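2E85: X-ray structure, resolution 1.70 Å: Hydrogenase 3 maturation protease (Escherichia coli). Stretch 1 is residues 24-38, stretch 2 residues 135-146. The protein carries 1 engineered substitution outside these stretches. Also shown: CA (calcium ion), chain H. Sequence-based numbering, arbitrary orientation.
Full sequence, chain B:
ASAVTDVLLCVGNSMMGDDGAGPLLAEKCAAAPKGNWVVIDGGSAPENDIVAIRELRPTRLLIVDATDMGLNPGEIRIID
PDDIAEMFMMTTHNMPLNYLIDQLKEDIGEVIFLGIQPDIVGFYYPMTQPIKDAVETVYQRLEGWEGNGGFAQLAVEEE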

# COMPACT_ATOMS: atom_id res chain seq x y z
N LEU B 24 7.08 -17.02 -13.58
CA LEU B 24 8.02 -17.95 -14.23
C LEU B 24 9.29 -18.13 -13.39
O LEU B 24 9.77 -19.26 -13.19
N LEU B 25 9.85 -17.03 -12.91
CA LEU B 25 11.00 -17.11 -12.02
C LEU B 25 10.73 -17.97 -10.79
O LEU B 25 11.59 -18.80 -10.40
N ALA B 26 9.57 -17.76 -10.17
CA ALA B 26 9.15 -18.55 -9.01
C ALA B 26 9.07 -20.04 -9.37
O ALA B 26 9.50 -20.88 -8.61
N GLU B 27 8.55 -20.35 -10.55
CA GLU B 27 8.49 -21.74 -11.01
C GLU B 27 9.88 -22.38 -11.15
O GLU B 27 10.09 -23.54 -10.74
N LYS B 28 10.81 -21.63 -11.74
CA LYS B 28 12.18 -22.10 -11.92
C LYS B 28 12.84 -22.38 -10.59
O LYS B 28 13.49 -23.40 -10.42
N CYS B 29 12.68 -21.46 -9.64
CA CYS B 29 13.26 -21.61 -8.32
C CYS B 29 12.67 -22.80 -7.57
O CYS B 29 13.37 -23.45 -6.80
N ALA B 30 11.38 -23.06 -7.76
CA ALA B 30 10.72 -24.17 -7.07
C ALA B 30 11.28 -25.50 -7.58
O ALA B 30 11.49 -26.44 -6.80
N ALA B 31 11.55 -25.55 -8.88
CA ALA B 31 12.04 -26.75 -9.53
C ALA B 31 13.53 -27.00 -9.26
O ALA B 31 13.98 -28.17 -9.18
N ALA B 32 14.27 -25.92 -9.10
CA ALA B 32 15.72 -25.99 -8.95
C ALA B 32 16.19 -24.75 -8.17
O ALA B 32 16.55 -23.74 -8.78
N PRO B 33 16.15 -24.80 -6.84
CA PRO B 33 16.55 -23.65 -6.02
C PRO B 33 17.94 -23.10 -6.31
O PRO B 33 18.88 -23.86 -6.57
N LYS B 34 18.04 -21.78 -6.26
CA LYS B 34 19.31 -21.09 -6.40
C LYS B 34 19.54 -20.17 -5.21
O LYS B 34 18.64 -19.42 -4.81
N GLY B 35 20.75 -20.23 -4.65
CA GLY B 35 21.11 -19.34 -3.54
C GLY B 35 20.35 -19.66 -2.27
O GLY B 35 19.89 -20.80 -2.07
N ASN B 36 20.23 -18.66 -1.40
CA ASN B 36 19.59 -18.87 -0.10
C ASN B 36 18.19 -18.25 -0.06
O ASN B 36 17.59 -18.14 1.00
N TRP B 37 17.66 -17.89 -1.22
CA TRP B 37 16.42 -17.10 -1.28
C TRP B 37 15.21 -17.91 -0.82
O TRP B 37 15.00 -19.04 -1.27
N VAL B 38 14.41 -17.30 0.04
CA VAL B 38 13.02 -17.72 0.25
C VAL B 38 12.18 -17.01 -0.82
O VAL B 38 12.17 -15.79 -0.88
N VAL B 135 14.26 -14.02 -17.89
CA VAL B 135 13.95 -14.75 -16.64
C VAL B 135 15.05 -15.76 -16.31
O VAL B 135 15.53 -15.83 -15.18
N GLU B 136 15.50 -16.48 -17.33
CA GLU B 136 16.71 -17.32 -17.17
C GLU B 136 17.95 -16.54 -16.71
O GLU B 136 18.70 -17.01 -15.85
N THR B 137 18.17 -15.35 -17.28
CA THR B 137 19.33 -14.55 -16.91
C THR B 137 19.31 -14.20 -15.42
O THR B 137 20.30 -14.36 -14.71
N VAL B 138 18.16 -13.75 -14.93
CA VAL B 138 18.02 -13.36 -13.54
C VAL B 138 18.18 -14.60 -12.65
O VAL B 138 18.86 -14.57 -11.64
N TYR B 139 17.59 -15.71 -13.08
CA TYR B 139 17.62 -16.95 -12.32
C TYR B 139 19.05 -17.41 -12.10
O TYR B 139 19.40 -17.82 -11.01
N GLN B 140 19.87 -17.28 -13.14
CA GLN B 140 21.26 -17.71 -13.10
C GLN B 140 22.13 -16.77 -12.28
O GLN B 140 23.29 -17.09 -11.99
N ARG B 141 21.60 -15.61 -11.91
CA ARG B 141 22.40 -14.73 -11.06
C ARG B 141 22.02 -14.84 -9.61
O ARG B 141 22.68 -14.24 -8.77
N LEU B 142 20.97 -15.59 -9.31
CA LEU B 142 20.50 -15.70 -7.90
C LEU B 142 21.54 -16.34 -6.98
O LEU B 142 21.69 -15.94 -5.82
N GLU B 143 22.25 -17.33 -7.48
CA GLU B 143 23.25 -17.97 -6.65
C GLU B 143 24.46 -17.05 -6.52
O GLU B 143 25.01 -16.60 -7.51
N GLY B 144 24.84 -16.73 -5.29
CA GLY B 144 25.96 -15.83 -5.10
C GLY B 144 25.72 -14.37 -5.45
O GLY B 144 26.68 -13.59 -5.54
N TRP B 145 24.46 -13.99 -5.67
CA TRP B 145 24.07 -12.59 -5.88
C TRP B 145 24.75 -11.63 -4.92
O TRP B 145 24.72 -11.81 -3.73
N GLU B 146 25.35 -10.58 -5.47
CA GLU B 146 25.98 -9.55 -4.66
C GLU B 146 25.63 -8.23 -5.28
O GLU B 146 25.56 -8.12 -6.52

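Three direct polar contacts tie the two stretches together. At one end Lys28 (chi1 m, chi2 and chi3 t) extends its long chain so that NZ forms a salt bridge with Glu136 OE1 at 2.8 Å; Glu136 points its CA-to-CB bond away, but its t, p rotamer brings the carboxylate back, and its OE2 accepts a hydrogen bond from Gln140 NE2 at 2.9 Å. Further along, Tyr139 (chi1 t) reaches past the end of helix 24-31, where its OH donates to Ala32 O at 2.5 Å, a carbonyl beyond the last helical residue. Trp37 (m) then uses its indole nitrogen, NE1 giving a nearly straight bond to Leu142 O at 2.9 Å, within the type II turn from Leu142 to Trp145.

Water and metal extend this network. Lys34 (m, m, t, t) sends its ammonium to waters 1 and 2, both of which donate to Gln140 OE1, and to water 4 and, weakly, to water 3, both of which bind the calcium ion. Glu143 chelates that ion through OE1 at 2.4 Å and OE2 at 2.7 Å, while water 5 links its OE1 to Gly35 N. Glycine suits position 35: phi is positive, and a CB would clash with Leu142 O.

Apolar groups fill the space between the helices, which cross at -44°. Lys28, Lys34, Trp37, Val135, Tyr139 and Leu142 point toward the other stretch, while Leu25 starts sideways and its end comes nearer. Leu25 (t, p) sets CD1 3.6 Å from Tyr139 CB and CD2 4.0 Å from Val138 CG1; the compact, branched Val135 (t) packs its CG1 against Leu24, Leu25 and the Lys28 chain. Lys28 CB also covers one face of the Tyr139 ring, so this lysine serves both charge and packing. Small Cys29 (m) places SG 3.5 Å from Leu142 CD1. Leu142 (m, t) lays CD2 over a face of Trp37, whose edge meets the face of Trp145 (t).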

# COMPACT_ATOMS: atom_id res chain seq x y z
CB LEU B 24 8.36 -17.55 -15.69
CG LEU B 24 9.32 -18.52 -16.37
CD1 LEU B 24 8.71 -19.94 -16.52
CD2 LEU B 24 9.80 -17.99 -17.72
CB LEU B 25 11.49 -15.72 -11.59
CG LEU B 25 12.79 -15.72 -10.79
CD1 LEU B 25 13.89 -16.47 -11.58
CD2 LEU B 25 13.25 -14.32 -10.45
CB ALA B 26 7.83 -18.01 -8.47
CB GLU B 27 7.74 -21.83 -12.34
CG GLU B 27 7.66 -23.28 -12.80
CD GLU B 27 6.56 -23.54 -13.79
OE1 GLU B 27 6.58 -24.65 -14.39
OE2 GLU B 27 5.69 -22.66 -13.98
CB LYS B 28 13.01 -21.09 -12.71
CG LYS B 28 12.62 -20.99 -14.17
CD LYS B 28 13.53 -19.96 -14.84
CE LYS B 28 13.28 -19.86 -16.32
NZ LYS B 28 13.85 -20.98 -17.08
CB CYS B 29 13.08 -20.34 -7.50
SG CYS B 29 14.00 -18.93 -8.14
CB ALA B 30 9.22 -24.10 -7.26
CB ALA B 31 11.78 -26.68 -11.03
CB ALA B 32 16.41 -26.10 -10.31
CB PRO B 33 16.46 -24.18 -4.59
CG PRO B 33 15.36 -25.21 -4.67
CD PRO B 33 15.64 -25.90 -5.99
CB LYS B 34 19.33 -20.30 -7.71
CG LYS B 34 19.39 -21.19 -8.97
CD LYS B 34 20.78 -21.80 -9.20
CE LYS B 34 20.85 -22.63 -10.49
NZ LYS B 34 22.23 -23.12 -10.76
CB ASN B 36 20.46 -18.30 1.04
CG ASN B 36 21.80 -19.01 1.16
OD1 ASN B 36 22.86 -18.36 1.24
ND2 ASN B 36 21.77 -20.32 1.15
CB TRP B 37 16.18 -16.62 -2.72
CG TRP B 37 17.34 -15.79 -3.28
CD1 TRP B 37 18.42 -16.26 -4.00
CD2 TRP B 37 17.54 -14.38 -3.14
NE1 TRP B 37 19.27 -15.22 -4.30
CE2 TRP B 37 18.76 -14.06 -3.79
CE3 TRP B 37 16.81 -13.34 -2.51
CZ2 TRP B 37 19.26 -12.73 -3.86
CZ3 TRP B 37 17.31 -12.04 -2.57
CH2 TRP B 37 18.51 -11.75 -3.24
CB VAL B 38 12.50 -17.39 1.67
CG1 VAL B 38 11.05 -17.82 1.83
CG2 VAL B 38 13.34 -18.06 2.70
CB VAL B 135 12.52 -15.39 -16.68
CG1 VAL B 135 12.37 -16.30 -15.47
CG2 VAL B 135 11.47 -14.26 -16.67
CB GLU B 136 16.96 -18.08 -18.47
CG GLU B 136 18.05 -19.15 -18.39
CD GLU B 136 17.77 -20.32 -17.44
OE1 GLU B 136 16.60 -20.61 -17.07
OE2 GLU B 136 18.75 -21.00 -17.08
CB THR B 137 19.45 -13.27 -17.80
OG1 THR B 137 19.60 -13.68 -19.17
CG2 THR B 137 20.67 -12.46 -17.40
CB VAL B 138 16.66 -12.62 -13.31
CG1 VAL B 138 16.47 -12.34 -11.84
CG2 VAL B 138 16.62 -11.29 -14.08
CB TYR B 139 16.79 -18.03 -13.04
CG TYR B 139 16.97 -19.43 -12.52
CD1 TYR B 139 16.35 -19.83 -11.32
CD2 TYR B 139 17.73 -20.35 -13.23
CE1 TYR B 139 16.49 -21.12 -10.85
CE2 TYR B 139 17.90 -21.62 -12.77
CZ TYR B 139 17.28 -22.01 -11.58
OH TYR B 139 17.44 -23.29 -11.12
CB GLN B 140 21.80 -17.87 -14.52
CG GLN B 140 21.14 -19.05 -15.22
CD GLN B 140 21.54 -20.44 -14.69
OE1 GLN B 140 22.46 -20.59 -13.88
NE2 GLN B 140 20.85 -21.47 -15.18
CB ARG B 141 22.35 -13.28 -11.55
CG ARG B 141 22.97 -13.24 -12.94
CD ARG B 141 23.83 -12.08 -13.24
NE ARG B 141 23.84 -11.96 -14.68
CZ ARG B 141 23.87 -10.81 -15.32
NH1 ARG B 141 23.96 -9.68 -14.62
NH2 ARG B 141 23.83 -10.79 -16.65
CB LEU B 142 19.17 -16.46 -7.82
CG LEU B 142 17.93 -15.80 -8.39
CD1 LEU B 142 16.72 -16.74 -8.33
CD2 LEU B 142 17.58 -14.45 -7.69
CB GLU B 143 23.66 -19.30 -7.25
CG GLU B 143 24.87 -19.89 -6.56
CD GLU B 143 25.25 -21.20 -7.15
OE1 GLU B 143 24.33 -22.04 -7.32
OE2 GLU B 143 26.45 -21.40 -7.45
CB TRP B 145 22.56 -12.45 -5.68
CG TRP B 145 22.02 -11.11 -6.01
CD1 TRP B 145 22.18 -9.94 -5.29
CD2 TRP B 145 21.20 -10.79 -7.13
NE1 TRP B 145 21.52 -8.92 -5.92
CE2 TRP B 145 20.90 -9.41 -7.04
CE3 TRP B 145 20.68 -11.53 -8.19
CZ2 TRP B 145 20.13 -8.76 -7.99
CZ3 TRP B 145 19.91 -10.89 -9.12
CH2 TRP B 145 19.62 -9.51 -9.01
CB GLU B 146 27.51 -9.72 -4.63
CG GLU B 146 28.01 -11.07 -4.06
CD GLU B 146 27.82 -11.25 -2.55
OE1 GLU B 146 26.86 -10.68 -1.96
OE2 GLU B 146 28.64 -11.98 -1.94
CA CA H . 25.70 -23.87 -8.07
O HOH W 1 23.53 -20.27 -11.27
O HOH W 2 22.42 -23.83 -13.34
O HOH W 3 25.33 -22.78 -10.11
O HOH W 4 23.17 -24.75 -8.61
O HOH W 5 22.58 -22.09 -5.53
O HOH W 6 25.66 -25.34 -6.72
O HOH W 7 25.94 -25.51 -9.79
O HOH W 8 28.11 -23.96 -8.38